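Local coordinates for protein tRNA dimethylallyltransferase (Staphylococcus epidermidis ATCC 12228, PDB 3D3Q) that probably transfers a dimethylallyl group from dimethylallyl diphosphate onto adenine 37 of tRNAs that read codons beginning with uridine, at residues 147-152 against 171-176; 159-162 against 167-170; 231-236 against 242-247; 249-254 against 270-275. All coordinates share one frame; numbering follows the deposited sequence.

Contact 1 (147-152 against 171-176); sequences HEYLAS and RAIEYY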
loop_
_atom_site.group_PDB
_atom_site.type_symbol
_atom_site.label_atom_id
_atom_site.label_comp_id
_atom_site.label_asym_id
_atom_site.label_seq_id
_atom_site.Cartn_x
_atom_site.Cartn_y
_atom_site.Cartn_z
ATOM N N HIS A 147 -2.823 21.066 -22.598
ATOM C CA HIS A 147 -1.465 20.617 -22.904
ATOM C C HIS A 147 -0.528 21.814 -22.886
ATOM O O HIS A 147 0.589 21.719 -22.382
ATOM C CB HIS A 147 -1.424 19.955 -24.282
ATOM C CG HIS A 147 -0.122 19.282 -24.595
ATOM N ND1 HIS A 147 0.362 18.219 -23.864
ATOM C CD2 HIS A 147 0.775 19.491 -25.589
ATOM C CE1 HIS A 147 1.495 17.797 -24.394
ATOM N NE2 HIS A 147 1.768 18.553 -25.442
ATOM N N GLU A 148 -0.997 22.931 -23.455
ATOM C CA GLU A 148 -0.220 24.175 -23.507
ATOM C C GLU A 148 0.102 24.523 -22.059
ATOM O O GLU A 148 1.243 24.825 -21.715
ATOM C CB GLU A 148 -1.025 25.355 -24.102
ATOM C CG GLU A 148 -1.725 25.171 -25.480
ATOM C CD GLU A 148 -0.791 24.877 -26.658
ATOM O OE1 GLU A 148 -1.290 24.815 -27.817
ATOM O OE2 GLU A 148 0.431 24.699 -26.433
ATOM N N TYR A 149 -0.934 24.479 -21.227
ATOM C CA TYR A 149 -0.823 24.776 -19.810
ATOM C C TYR A 149 0.250 23.926 -19.165
ATOM O O TYR A 149 1.055 24.417 -18.386
ATOM C CB TYR A 149 -2.159 24.521 -19.111
ATOM C CG TYR A 149 -2.103 24.747 -17.629
ATOM C CD1 TYR A 149 -1.744 25.987 -17.115
ATOM C CD2 TYR A 149 -2.391 23.718 -16.732
ATOM C CE1 TYR A 149 -1.670 26.206 -15.743
ATOM C CE2 TYR A 149 -2.323 23.926 -15.347
ATOM C CZ TYR A 149 -1.961 25.177 -14.864
ATOM O OH TYR A 149 -1.894 25.421 -13.508
ATOM N N LEU A 150 0.264 22.642 -19.488
ATOM C CA LEU A 150 1.258 21.749 -18.912
ATOM C C LEU A 150 2.645 22.172 -19.396
ATOM O O LEU A 150 3.572 22.292 -18.592
ATOM C CB LEU A 150 0.953 20.302 -19.314
ATOM C CG LEU A 150 1.499 19.090 -18.546
ATOM C CD1 LEU A 150 2.246 18.191 -19.525
ATOM C CD2 LEU A 150 2.401 19.511 -17.386
ATOM N N ALA A 151 2.779 22.425 -20.701
ATOM C CA ALA A 151 4.052 22.847 -21.308
ATOM C C ALA A 151 4.736 23.989 -20.553
ATOM O O ALA A 151 5.945 23.955 -20.309
ATOM C CB ALA A 151 3.819 23.259 -22.756
ATOM N N SER A 152 3.955 25.002 -20.195
ATOM C CA SER A 152 4.463 26.154 -19.473
ATOM C C SER A 152 5.281 25.755 -18.238
ATOM O O SER A 152 6.221 26.446 -17.885
ATOM C CB SER A 152 3.307 27.026 -19.021
ATOM O OG SER A 152 2.691 26.440 -17.900
ATOM N N ARG A 171 -2.197 14.034 -14.611
ATOM C CA ARG A 171 -1.337 13.493 -13.588
ATOM C C ARG A 171 -0.106 14.381 -13.410
ATOM O O ARG A 171 0.346 14.613 -12.292
ATOM C CB ARG A 171 -0.909 12.090 -13.972
ATOM C CG ARG A 171 -1.321 11.061 -12.962
ATOM C CD ARG A 171 -0.105 10.477 -12.274
ATOM N NE ARG A 171 0.643 11.428 -11.434
ATOM C CZ ARG A 171 0.171 12.007 -10.332
ATOM N NH1 ARG A 171 0.943 12.834 -9.644
ATOM N NH2 ARG A 171 -1.074 11.769 -9.927
ATOM N N ALA A 172 0.430 14.878 -14.518
ATOM C CA ALA A 172 1.585 15.747 -14.465
ATOM C C ALA A 172 1.163 17.096 -13.882
ATOM O O ALA A 172 1.777 17.597 -12.940
ATOM C CB ALA A 172 2.172 15.929 -15.856
ATOM N N ILE A 173 0.111 17.691 -14.434
ATOM C CA ILE A 173 -0.387 18.966 -13.934
ATOM C C ILE A 173 -0.805 18.836 -12.469
ATOM O O ILE A 173 -0.588 19.739 -11.665
ATOM C CB ILE A 173 -1.578 19.433 -14.772
ATOM C CG1 ILE A 173 -1.095 19.709 -16.191
ATOM C CG2 ILE A 173 -2.209 20.669 -14.159
ATOM C CD1 ILE A 173 -2.203 19.854 -17.175
ATOM N N GLU A 174 -1.392 17.698 -12.125
ATOM C CA GLU A 174 -1.820 17.432 -10.758
ATOM C C GLU A 174 -0.636 17.397 -9.781
ATOM O O GLU A 174 -0.687 17.999 -8.706
ATOM C CB GLU A 174 -2.552 16.097 -10.716
ATOM C CG GLU A 174 -3.048 15.695 -9.349
ATOM C CD GLU A 174 -3.661 14.306 -9.330
ATOM O OE1 GLU A 174 -4.124 13.901 -8.232
ATOM O OE2 GLU A 174 -3.673 13.630 -10.397
ATOM N N TYR A 175 0.423 16.684 -10.163
ATOM C CA TYR A 175 1.637 16.541 -9.356
ATOM C C TYR A 175 2.313 17.882 -9.069
ATOM O O TYR A 175 2.676 18.178 -7.929
ATOM C CB TYR A 175 2.621 15.627 -10.082
ATOM C CG TYR A 175 3.935 15.488 -9.377
ATOM C CD1 TYR A 175 4.089 14.607 -8.311
ATOM C CD2 TYR A 175 5.023 16.248 -9.764
ATOM C CE1 TYR A 175 5.302 14.487 -7.646
ATOM C CE2 TYR A 175 6.233 16.139 -9.116
ATOM C CZ TYR A 175 6.378 15.262 -8.058
ATOM O OH TYR A 175 7.606 15.170 -7.439
ATOM N N TYR A 176 2.496 18.670 -10.127
ATOM C CA TYR A 176 3.099 19.996 -10.054
ATOM C C TYR A 176 2.335 20.875 -9.071
ATOM O O TYR A 176 2.888 21.348 -8.088
ATOM C CB TYR A 176 3.058 20.665 -11.433
ATOM C CG TYR A 176 3.521 22.099 -11.400
ATOM C CD1 TYR A 176 4.778 22.422 -10.895
ATOM C CD2 TYR A 176 2.698 23.137 -11.830
ATOM C CE1 TYR A 176 5.209 23.739 -10.815
ATOM C CE2 TYR A 176 3.118 24.467 -11.748
ATOM C CZ TYR A 176 4.377 24.762 -11.243
ATOM O OH TYR A 176 4.838 26.060 -11.162
#
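Ile173 meets both Leu150 and Tyr149, using a different branch for each. Its CG1 packs against Leu150 CG at 3.6 Å. The CD1 beyond it reaches CB of Leu150 and CD2 of the Tyr149 ring. The methyl CG2 serves the tyrosine: Ile173 CG2 lies 3.5 Å from Tyr149 CE2. It comes up at the ring edge, near the ring plane. The isoleucine torsion sorts the two branches, with CG1 anti to the carbonyl carbon (chi1 -65°) and CG2 anti to the backbone N. Ala172 adds a smaller touch, from its CB to Leu150 CD2 at 3.9 Å. No hydrogen bond crosses between the segments, and the contact is apolar throughout.

This is helix-helix packing between helices 143-153 and 166-179. The segment axes approach to 10.0 Å with a crossing angle of 44°. Leu150 and Ile173 form the closest CA pair, 5.9 Å apart. Both helices belong to the run of helices inserted between strands 98-102 and 197-204 of the parallel sheet.

Further residues back these side chains. Phe153 meets the Tyr149 ring edge-to-face, and Leu138 and Leu177 also touch that tyrosine. Lys134 of helix 125-136 is another neighbour of the same side chain. Leu150 is backed by Ala158 of helix 155-160 and by Val169, which lies on the partner helix one turn before Ile173. Farther along helix 143-153, Ser152 OG donates a 2.6 Å hydrogen bond to Tyr149 O.

Contact 2 (159-162 against 167-170); sequences KDIH and KRVL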
loop_
_atom_site.group_PDB
_atom_site.type_symbol
_atom_site.label_atom_id
_atom_site.label_comp_id
_atom_site.label_asym_id
_atom_site.label_seq_id
_atom_site.Cartn_x
_atom_site.Cartn_y
_atom_site.Cartn_z
ATOM N N LYS A 159 6.356 17.403 -23.565
ATOM C CA LYS A 159 7.079 17.055 -24.774
ATOM C C LYS A 159 6.656 15.663 -25.264
ATOM O O LYS A 159 6.089 15.528 -26.339
ATOM C CB LYS A 159 8.591 17.094 -24.529
ATOM C CG LYS A 159 9.443 16.849 -25.771
ATOM C CD LYS A 159 10.917 16.667 -25.418
ATOM C CE LYS A 159 11.753 16.286 -26.642
ATOM N NZ LYS A 159 13.201 16.048 -26.306
ATOM N N ASP A 160 6.899 14.626 -24.478
ATOM C CA ASP A 160 6.530 13.285 -24.913
ATOM C C ASP A 160 5.034 12.917 -24.771
ATOM O O ASP A 160 4.482 12.228 -25.636
ATOM C CB ASP A 160 7.332 12.271 -24.151
ATOM C CG ASP A 160 7.132 12.418 -22.696
ATOM O OD1 ASP A 160 7.958 13.117 -22.053
ATOM O OD2 ASP A 160 6.118 11.865 -22.205
ATOM N N ILE A 161 4.382 13.326 -23.683
ATOM C CA ILE A 161 2.963 13.026 -23.502
ATOM C C ILE A 161 2.121 13.701 -24.607
ATOM O O ILE A 161 2.082 14.926 -24.705
ATOM C CB ILE A 161 2.487 13.508 -22.096
ATOM C CG1 ILE A 161 3.236 12.758 -21.009
ATOM C CG2 ILE A 161 0.998 13.284 -21.919
ATOM C CD1 ILE A 161 2.816 13.133 -19.626
ATOM N N HIS A 162 1.463 12.908 -25.450
ATOM C CA HIS A 162 0.657 13.474 -26.530
ATOM C C HIS A 162 -0.577 14.179 -25.936
ATOM O O HIS A 162 -1.193 13.683 -24.996
ATOM C CB HIS A 162 0.257 12.359 -27.491
ATOM C CG HIS A 162 -0.488 12.832 -28.700
ATOM N ND1 HIS A 162 -1.795 13.266 -28.643
ATOM C CD2 HIS A 162 -0.113 12.936 -29.999
ATOM C CE1 HIS A 162 -2.194 13.614 -29.854
ATOM N NE2 HIS A 162 -1.193 13.425 -30.695
ATOM N N LYS A 167 -5.315 11.875 -19.516
ATOM C CA LYS A 167 -4.958 11.263 -18.237
ATOM C C LYS A 167 -3.537 11.605 -17.796
ATOM O O LYS A 167 -3.334 12.284 -16.784
ATOM C CB LYS A 167 -5.087 9.749 -18.304
ATOM C CG LYS A 167 -6.113 9.217 -17.358
ATOM C CD LYS A 167 -5.653 9.229 -15.927
ATOM C CE LYS A 167 -6.559 8.293 -15.120
ATOM N NZ LYS A 167 -6.236 8.250 -13.669
ATOM N N ARG A 168 -2.551 11.125 -18.547
ATOM C CA ARG A 168 -1.181 11.394 -18.171
ATOM C C ARG A 168 -0.867 12.886 -18.032
ATOM O O ARG A 168 -0.048 13.264 -17.196
ATOM C CB ARG A 168 -0.215 10.730 -19.143
ATOM C CG ARG A 168 0.148 9.312 -18.734
ATOM C CD ARG A 168 1.440 8.859 -19.416
ATOM N NE ARG A 168 2.551 9.796 -19.183
ATOM C CZ ARG A 168 3.798 9.588 -19.606
ATOM N NH1 ARG A 168 4.094 8.479 -20.284
ATOM N NH2 ARG A 168 4.746 10.476 -19.344
ATOM N N VAL A 169 -1.527 13.729 -18.826
ATOM C CA VAL A 169 -1.291 15.157 -18.752
ATOM C C VAL A 169 -1.797 15.709 -17.431
ATOM O O VAL A 169 -1.126 16.535 -16.799
ATOM C CB VAL A 169 -1.962 15.921 -19.923
ATOM C CG1 VAL A 169 -1.738 17.424 -19.788
ATOM C CG2 VAL A 169 -1.386 15.447 -21.249
ATOM N N LEU A 170 -2.971 15.274 -16.996
ATOM C CA LEU A 170 -3.489 15.763 -15.715
ATOM C C LEU A 170 -2.591 15.299 -14.573
ATOM O O LEU A 170 -2.265 16.073 -13.683
ATOM C CB LEU A 170 -4.923 15.269 -15.465
ATOM C CG LEU A 170 -6.031 15.987 -16.234
ATOM C CD1 LEU A 170 -7.352 15.234 -16.040
ATOM C CD2 LEU A 170 -6.133 17.434 -15.770
#
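Ile161 points at helix 166-179 and fits against both Arg168 and Val169. It is the first residue after helix 155-160 to leave helical backbone angles. Its CG1 anti to the carbonyl carbon (chi1 -63°) sends the two branches different ways. CG1 lies over one face of the Arg168 guanidinium, with Ile161 CG1 to Arg168 NH2 at 3.2 Å. CD1 follows the same side chain, near NE and NH2. The other branch faces Val169, where Ile161 CG2 to Val169 CG2 is 3.3 Å.

The segments lie on two successive helices, 155-160 and 166-179, joined by a short loop. At the start of the second helix, Asn165 OD1 accepts a hydrogen bond from the backbone N of Arg168. Val169 also packs on Leu150 of helix 143-153. Residues 167-171 probably contact the tRNA, as in relatives.

Arg168 reaches back along Ile161 because its chain bends at chi3 (54°). The bend lays the flat guanidinium across the isoleucine and carries NH2 toward Asp160. Asp160 OD2 and Arg168 NH2 are 3.5 Å apart and form a salt bridge. The oxygen sits well out of the guanidinium plane, and the carboxylate and guanidinium planes are 50° apart. With no N-H directed at the oxygen, the ion pair probably rests on charge attraction. Together with the Ile161 side chain against the guanidinium face, this long, non-directional pair probably helps to place the arginine.

Contact 3 (231-236 against 242-247); sequences QHLVEQ and QSMQAI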
loop_
_atom_site.group_PDB
_atom_site.type_symbol
_atom_site.label_atom_id
_atom_site.label_comp_id
_atom_site.label_asym_id
_atom_site.label_seq_id
_atom_site.Cartn_x
_atom_site.Cartn_y
_atom_site.Cartn_z
ATOM N N GLN A 231 -5.005 -8.518 25.250
ATOM C CA GLN A 231 -4.970 -8.851 26.668
ATOM C C GLN A 231 -3.793 -9.759 26.951
ATOM O O GLN A 231 -3.080 -9.560 27.921
ATOM C CB GLN A 231 -6.262 -9.549 27.091
ATOM C CG GLN A 231 -7.461 -8.627 27.276
ATOM C CD GLN A 231 -8.650 -9.359 27.890
ATOM O OE1 GLN A 231 -9.174 -10.310 27.307
ATOM N NE2 GLN A 231 -9.076 -8.918 29.074
ATOM N N HIS A 232 -3.602 -10.758 26.101
ATOM C CA HIS A 232 -2.500 -11.689 26.274
ATOM C C HIS A 232 -1.180 -10.963 26.098
ATOM O O HIS A 232 -0.207 -11.240 26.804
ATOM C CB HIS A 232 -2.597 -12.819 25.258
ATOM C CG HIS A 232 -3.789 -13.707 25.453
ATOM N ND1 HIS A 232 -4.412 -14.358 24.408
ATOM C CD2 HIS A 232 -4.464 -14.068 26.574
ATOM C CE1 HIS A 232 -5.417 -15.081 24.875
ATOM N NE2 HIS A 232 -5.470 -14.923 26.186
ATOM N N LEU A 233 -1.138 -10.032 25.151
ATOM C CA LEU A 233 0.082 -9.268 24.883
ATOM C C LEU A 233 0.418 -8.336 26.030
ATOM O O LEU A 233 1.546 -8.326 26.508
ATOM C CB LEU A 233 -0.078 -8.457 23.604
ATOM C CG LEU A 233 -0.087 -9.263 22.311
ATOM C CD1 LEU A 233 -0.606 -8.400 21.175
ATOM C CD2 LEU A 233 1.321 -9.762 22.014
ATOM N N VAL A 234 -0.563 -7.550 26.460
ATOM C CA VAL A 234 -0.354 -6.613 27.551
ATOM C C VAL A 234 -0.019 -7.350 28.851
ATOM O O VAL A 234 0.698 -6.826 29.695
ATOM C CB VAL A 234 -1.590 -5.700 27.742
ATOM C CG1 VAL A 234 -2.751 -6.506 28.275
ATOM C CG2 VAL A 234 -1.258 -4.566 28.669
ATOM N N GLU A 235 -0.530 -8.567 29.006
ATOM C CA GLU A 235 -0.250 -9.363 30.198
ATOM C C GLU A 235 1.187 -9.879 30.160
ATOM O O GLU A 235 1.846 -9.981 31.195
ATOM C CB GLU A 235 -1.229 -10.542 30.310
ATOM C CG GLU A 235 -2.526 -10.221 31.068
ATOM C CD GLU A 235 -3.565 -11.349 31.021
ATOM O OE1 GLU A 235 -4.511 -11.322 31.849
ATOM O OE2 GLU A 235 -3.444 -12.247 30.151
ATOM N N GLN A 236 1.673 -10.203 28.967
ATOM C CA GLN A 236 3.042 -10.680 28.815
ATOM C C GLN A 236 4.037 -9.519 28.885
ATOM O O GLN A 236 5.202 -9.654 28.509
ATOM C CB GLN A 236 3.192 -11.429 27.495
ATOM C CG GLN A 236 2.584 -12.802 27.542
ATOM C CD GLN A 236 2.371 -13.383 26.165
ATOM O OE1 GLN A 236 1.619 -12.827 25.359
ATOM N NE2 GLN A 236 3.022 -14.513 25.884
ATOM N N GLN A 242 7.112 -0.807 20.595
ATOM C CA GLN A 242 6.705 -0.118 19.379
ATOM C C GLN A 242 5.482 -0.781 18.779
ATOM O O GLN A 242 4.518 -0.118 18.410
ATOM C CB GLN A 242 7.849 -0.133 18.365
ATOM C CG GLN A 242 7.414 -0.191 16.906
ATOM C CD GLN A 242 8.584 -0.344 15.958
ATOM O OE1 GLN A 242 9.362 -1.289 16.061
ATOM N NE2 GLN A 242 8.717 0.593 15.029
ATOM N N SER A 243 5.522 -2.102 18.682
ATOM C CA SER A 243 4.408 -2.844 18.113
ATOM C C SER A 243 3.073 -2.528 18.795
ATOM O O SER A 243 2.060 -2.379 18.122
ATOM C CB SER A 243 4.700 -4.329 18.212
ATOM O OG SER A 243 5.049 -4.643 19.541
HETATM N N MSE A 244 3.074 -2.419 20.124
HETATM C CA MSE A 244 1.849 -2.136 20.878
HETATM C C MSE A 244 1.316 -0.733 20.683
HETATM O O MSE A 244 0.345 -0.340 21.331
HETATM C CB MSE A 244 2.080 -2.349 22.370
HETATM C CG MSE A 244 2.289 -3.787 22.785
HETATM SE SE MSE A 244 0.691 -4.862 22.688
HETATM C CE MSE A 244 -0.011 -4.529 24.459
ATOM N N GLN A 245 1.960 0.025 19.800
ATOM C CA GLN A 245 1.566 1.403 19.514
ATOM C C GLN A 245 0.846 1.501 18.200
ATOM O O GLN A 245 0.378 2.571 17.826
ATOM C CB GLN A 245 2.797 2.304 19.481
ATOM C CG GLN A 245 3.348 2.612 20.841
ATOM C CD GLN A 245 2.353 3.388 21.659
ATOM O OE1 GLN A 245 1.946 4.480 21.273
ATOM N NE2 GLN A 245 1.949 2.833 22.796
ATOM N N ALA A 246 0.774 0.379 17.492
ATOM C CA ALA A 246 0.107 0.343 16.194
ATOM C C ALA A 246 -1.399 0.452 16.365
ATOM O O ALA A 246 -1.959 -0.007 17.365
ATOM C CB ALA A 246 0.452 -0.945 15.456
ATOM N N ILE A 247 -2.051 1.066 15.383
ATOM C CA ILE A 247 -3.489 1.228 15.432
ATOM C C ILE A 247 -4.129 -0.156 15.593
ATOM O O ILE A 247 -3.849 -1.082 14.831
ATOM C CB ILE A 247 -4.006 1.948 14.152
ATOM C CG1 ILE A 247 -5.287 1.268 13.672
ATOM C CG2 ILE A 247 -2.900 2.011 13.081
ATOM C CD1 ILE A 247 -5.678 1.629 12.262
#
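Met244, modelled as selenomethionine, reaches from a short 3-10 turn to the end of helix 226-235, against Leu233 and Val234. This is loop-on-helix packing: the chain leaves the helix at Gln236, turns back, and lays residues 243-245 beside its last turns.

The contact across the segments is apolar. The selenium SE of Met244 lies 3.8 Å from Leu233 CB, with Leu233 CD1 a little farther off. The chain of Met244 bends at chi2 (-71°) and chi3 (-88°), which turns its methyl toward Val234 beyond the selenium. No hydrogen bond links the two segments. Val253 of helix 252-257 also touches Met244, and Ile256 of that helix touches Val234.

Polar bonds hold the turn in shape. Gln245 N donates to Gln242 O at 2.9 Å and Ala246 N to Ser243 O at 3.1 Å. The buried hydroxyl of Ser243 is hydrogen-bonded to the backbone oxygen of Pro72.

Residues 245-250, which begin at the end of this turn, probably contact the tRNA substrate, as in related enzymes. The methyl CE of Met244 ends against the Val234 backbone, 3.7 Å from Val234 N, and also touches Val234 CB at 3.8 Å.

Contact 4 (249-254 against 270-275); sequences YKELVP and KQHSRQ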
loop_
_atom_site.group_PDB
_atom_site.type_symbol
_atom_site.label_atom_id
_atom_site.label_comp_id
_atom_site.label_asym_id
_atom_site.label_seq_id
_atom_site.Cartn_x
_atom_site.Cartn_y
_atom_site.Cartn_z
ATOM N N TYR A 249 -4.155 -1.555 18.827
ATOM C CA TYR A 249 -3.632 -2.064 20.066
ATOM C C TYR A 249 -3.494 -0.924 21.040
ATOM O O TYR A 249 -3.876 -1.048 22.201
ATOM C CB TYR A 249 -2.269 -2.737 19.875
ATOM C CG TYR A 249 -2.299 -3.981 19.030
ATOM C CD1 TYR A 249 -2.339 -3.898 17.655
ATOM C CD2 TYR A 249 -2.304 -5.238 19.608
ATOM C CE1 TYR A 249 -2.380 -5.037 16.869
ATOM C CE2 TYR A 249 -2.346 -6.387 18.832
ATOM C CZ TYR A 249 -2.380 -6.278 17.461
ATOM O OH TYR A 249 -2.393 -7.404 16.673
ATOM N N LYS A 250 -2.956 0.199 20.573
ATOM C CA LYS A 250 -2.773 1.358 21.443
ATOM C C LYS A 250 -4.111 1.918 21.939
ATOM O O LYS A 250 -4.170 2.504 23.016
ATOM C CB LYS A 250 -1.978 2.465 20.726
ATOM C CG LYS A 250 -2.691 3.085 19.542
ATOM C CD LYS A 250 -1.966 4.306 18.984
ATOM C CE LYS A 250 -2.755 4.887 17.812
ATOM N NZ LYS A 250 -2.115 6.081 17.208
ATOM N N GLU A 251 -5.183 1.724 21.172
ATOM C CA GLU A 251 -6.491 2.227 21.578
ATOM C C GLU A 251 -7.137 1.329 22.609
ATOM O O GLU A 251 -7.810 1.795 23.520
ATOM C CB GLU A 251 -7.428 2.362 20.376
ATOM C CG GLU A 251 -6.916 3.308 19.304
ATOM C CD GLU A 251 -6.183 2.589 18.193
ATOM O OE1 GLU A 251 -5.798 1.410 18.399
ATOM O OE2 GLU A 251 -5.980 3.214 17.123
ATOM N N LEU A 252 -6.919 0.031 22.464
ATOM C CA LEU A 252 -7.491 -0.933 23.384
ATOM C C LEU A 252 -6.732 -1.083 24.693
ATOM O O LEU A 252 -7.301 -1.520 25.680
ATOM C CB LEU A 252 -7.622 -2.297 22.700
ATOM C CG LEU A 252 -8.507 -2.343 21.442
ATOM C CD1 LEU A 252 -8.517 -3.751 20.853
ATOM C CD2 LEU A 252 -9.914 -1.920 21.780
ATOM N N VAL A 253 -5.454 -0.733 24.727
ATOM C CA VAL A 253 -4.712 -0.883 25.982
ATOM C C VAL A 253 -5.364 -0.101 27.120
ATOM O O VAL A 253 -5.524 -0.617 28.222
ATOM C CB VAL A 253 -3.225 -0.438 25.855
ATOM C CG1 VAL A 253 -2.511 -0.610 27.184
ATOM C CG2 VAL A 253 -2.524 -1.268 24.801
ATOM N N PRO A 254 -5.757 1.159 26.864
ATOM C CA PRO A 254 -6.394 1.998 27.887
ATOM C C PRO A 254 -7.687 1.415 28.455
ATOM O O PRO A 254 -7.953 1.517 29.653
ATOM C CB PRO A 254 -6.640 3.319 27.150
ATOM C CG PRO A 254 -5.523 3.365 26.173
ATOM C CD PRO A 254 -5.508 1.948 25.645
ATOM N N LYS A 270 -11.859 2.771 14.813
ATOM C CA LYS A 270 -12.370 2.794 13.443
ATOM C C LYS A 270 -11.953 4.090 12.756
ATOM O O LYS A 270 -11.825 4.141 11.535
ATOM C CB LYS A 270 -13.895 2.690 13.428
ATOM C CG LYS A 270 -14.456 1.426 14.081
ATOM C CD LYS A 270 -15.979 1.388 13.990
ATOM C CE LYS A 270 -16.548 0.178 14.688
ATOM N NZ LYS A 270 -17.981 0.023 14.376
ATOM N N GLN A 271 -11.754 5.142 13.545
ATOM C CA GLN A 271 -11.344 6.410 12.981
ATOM C C GLN A 271 -9.886 6.310 12.532
ATOM O O GLN A 271 -9.594 6.455 11.347
ATOM C CB GLN A 271 -11.513 7.536 14.002
ATOM C CG GLN A 271 -11.528 8.913 13.366
ATOM C CD GLN A 271 -11.200 10.030 14.336
ATOM O OE1 GLN A 271 -11.309 11.207 13.989
ATOM N NE2 GLN A 271 -10.788 9.670 15.552
ATOM N N HIS A 272 -8.969 6.056 13.467
ATOM C CA HIS A 272 -7.542 5.920 13.129
ATOM C C HIS A 272 -7.380 4.986 11.933
ATOM O O HIS A 272 -6.461 5.143 11.141
ATOM C CB HIS A 272 -6.745 5.314 14.294
ATOM C CG HIS A 272 -6.587 6.218 15.474
ATOM N ND1 HIS A 272 -7.657 6.712 16.188
ATOM C CD2 HIS A 272 -5.477 6.688 16.085
ATOM C CE1 HIS A 272 -7.212 7.447 17.191
ATOM N NE2 HIS A 272 -5.893 7.448 17.151
ATOM N N SER A 273 -8.266 3.996 11.825
ATOM C CA SER A 273 -8.189 3.049 10.738
ATOM C C SER A 273 -8.598 3.720 9.449
ATOM O O SER A 273 -8.006 3.470 8.400
ATOM C CB SER A 273 -9.072 1.837 11.015
ATOM O OG SER A 273 -8.585 1.068 12.101
ATOM N N ARG A 274 -9.611 4.574 9.514
ATOM C CA ARG A 274 -10.063 5.289 8.319
ATOM C C ARG A 274 -9.001 6.288 7.855
ATOM O O ARG A 274 -8.699 6.360 6.672
ATOM C CB ARG A 274 -11.376 6.040 8.588
ATOM C CG ARG A 274 -12.593 5.160 8.828
ATOM C CD ARG A 274 -13.857 6.006 8.890
ATOM N NE ARG A 274 -13.871 6.898 10.047
ATOM C CZ ARG A 274 -14.460 6.614 11.209
ATOM N NH1 ARG A 274 -15.088 5.457 11.371
ATOM N NH2 ARG A 274 -14.426 7.487 12.210
ATOM N N GLN A 275 -8.441 7.056 8.786
ATOM C CA GLN A 275 -7.423 8.046 8.451
ATOM C C GLN A 275 -6.197 7.366 7.873
ATOM O O GLN A 275 -5.635 7.808 6.870
ATOM C CB GLN A 275 -7.016 8.834 9.687
ATOM C CG GLN A 275 -8.147 9.630 10.315
ATOM C CD GLN A 275 -7.796 10.134 11.711
ATOM O OE1 GLN A 275 -6.752 10.747 11.914
ATOM N NE2 GLN A 275 -8.676 9.878 12.678
#
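The carboxylate of Glu251 stands over one face of the His272 ring. OE2 lies 3.4 Å above the ring plane, offset toward the rim, and Glu251 OE2 to His272 CG is 3.5 Å. The carboxylate and ring planes are almost perpendicular, at 87°. A bend at chi2 (96°) shapes the glutamate chain, which runs past the histidine in the opposite direction.

Lys250 comes to a different part of the ring. Its chain is extended beyond CG, and NZ arrives at the ring edge, near the plane. Lys250 NZ to His272 CD2 is 3.6 Å, and CE packs at the same carbon. The histidine thus has a carboxylate oxygen over one face and a lysine amino group at the edge, with no hydrogen bond to either. The charge of the ring is not seen.

The hydrogen bonds of His272 and Glu251 lie elsewhere. His272 ND1 is hydrogen-bonded to the backbone oxygen of Lys268, and Glu251 OE1 to the backbone N of Gly248. The His272 side chain is about 11 Å from that of Thr16, a substrate-binding residue by similarity.

The contact joins the approach to helix 252-257 with the long helix 262-286. Helix 207-224 packs against the latter through Lys270 and Ser273, while helix 226-235 packs on Tyr249 and Leu252.

How the contacts relate
Two pairs of contacts follow each other along the chain. Contact 1 closes a loop from helix 143-153 to helix 166-179. Contact 2 lies within that loop and closes the short turn between helices 155-160 and 166-179. The pair shares helix 166-179, and Leu150 touches Val169 between them. After strand 197-204 the chain reaches contact 3, which ties the loop after helix 226-235 back to that helix. Contact 4 comes next in series and joins the residues just before helix 252-257 to helix 262-286. Contacts 3 and 4 also touch, for example through Leu233 and Tyr249. The centres of contacts 1 and 3 are 47 Å apart, on opposite sides of the chain's centre.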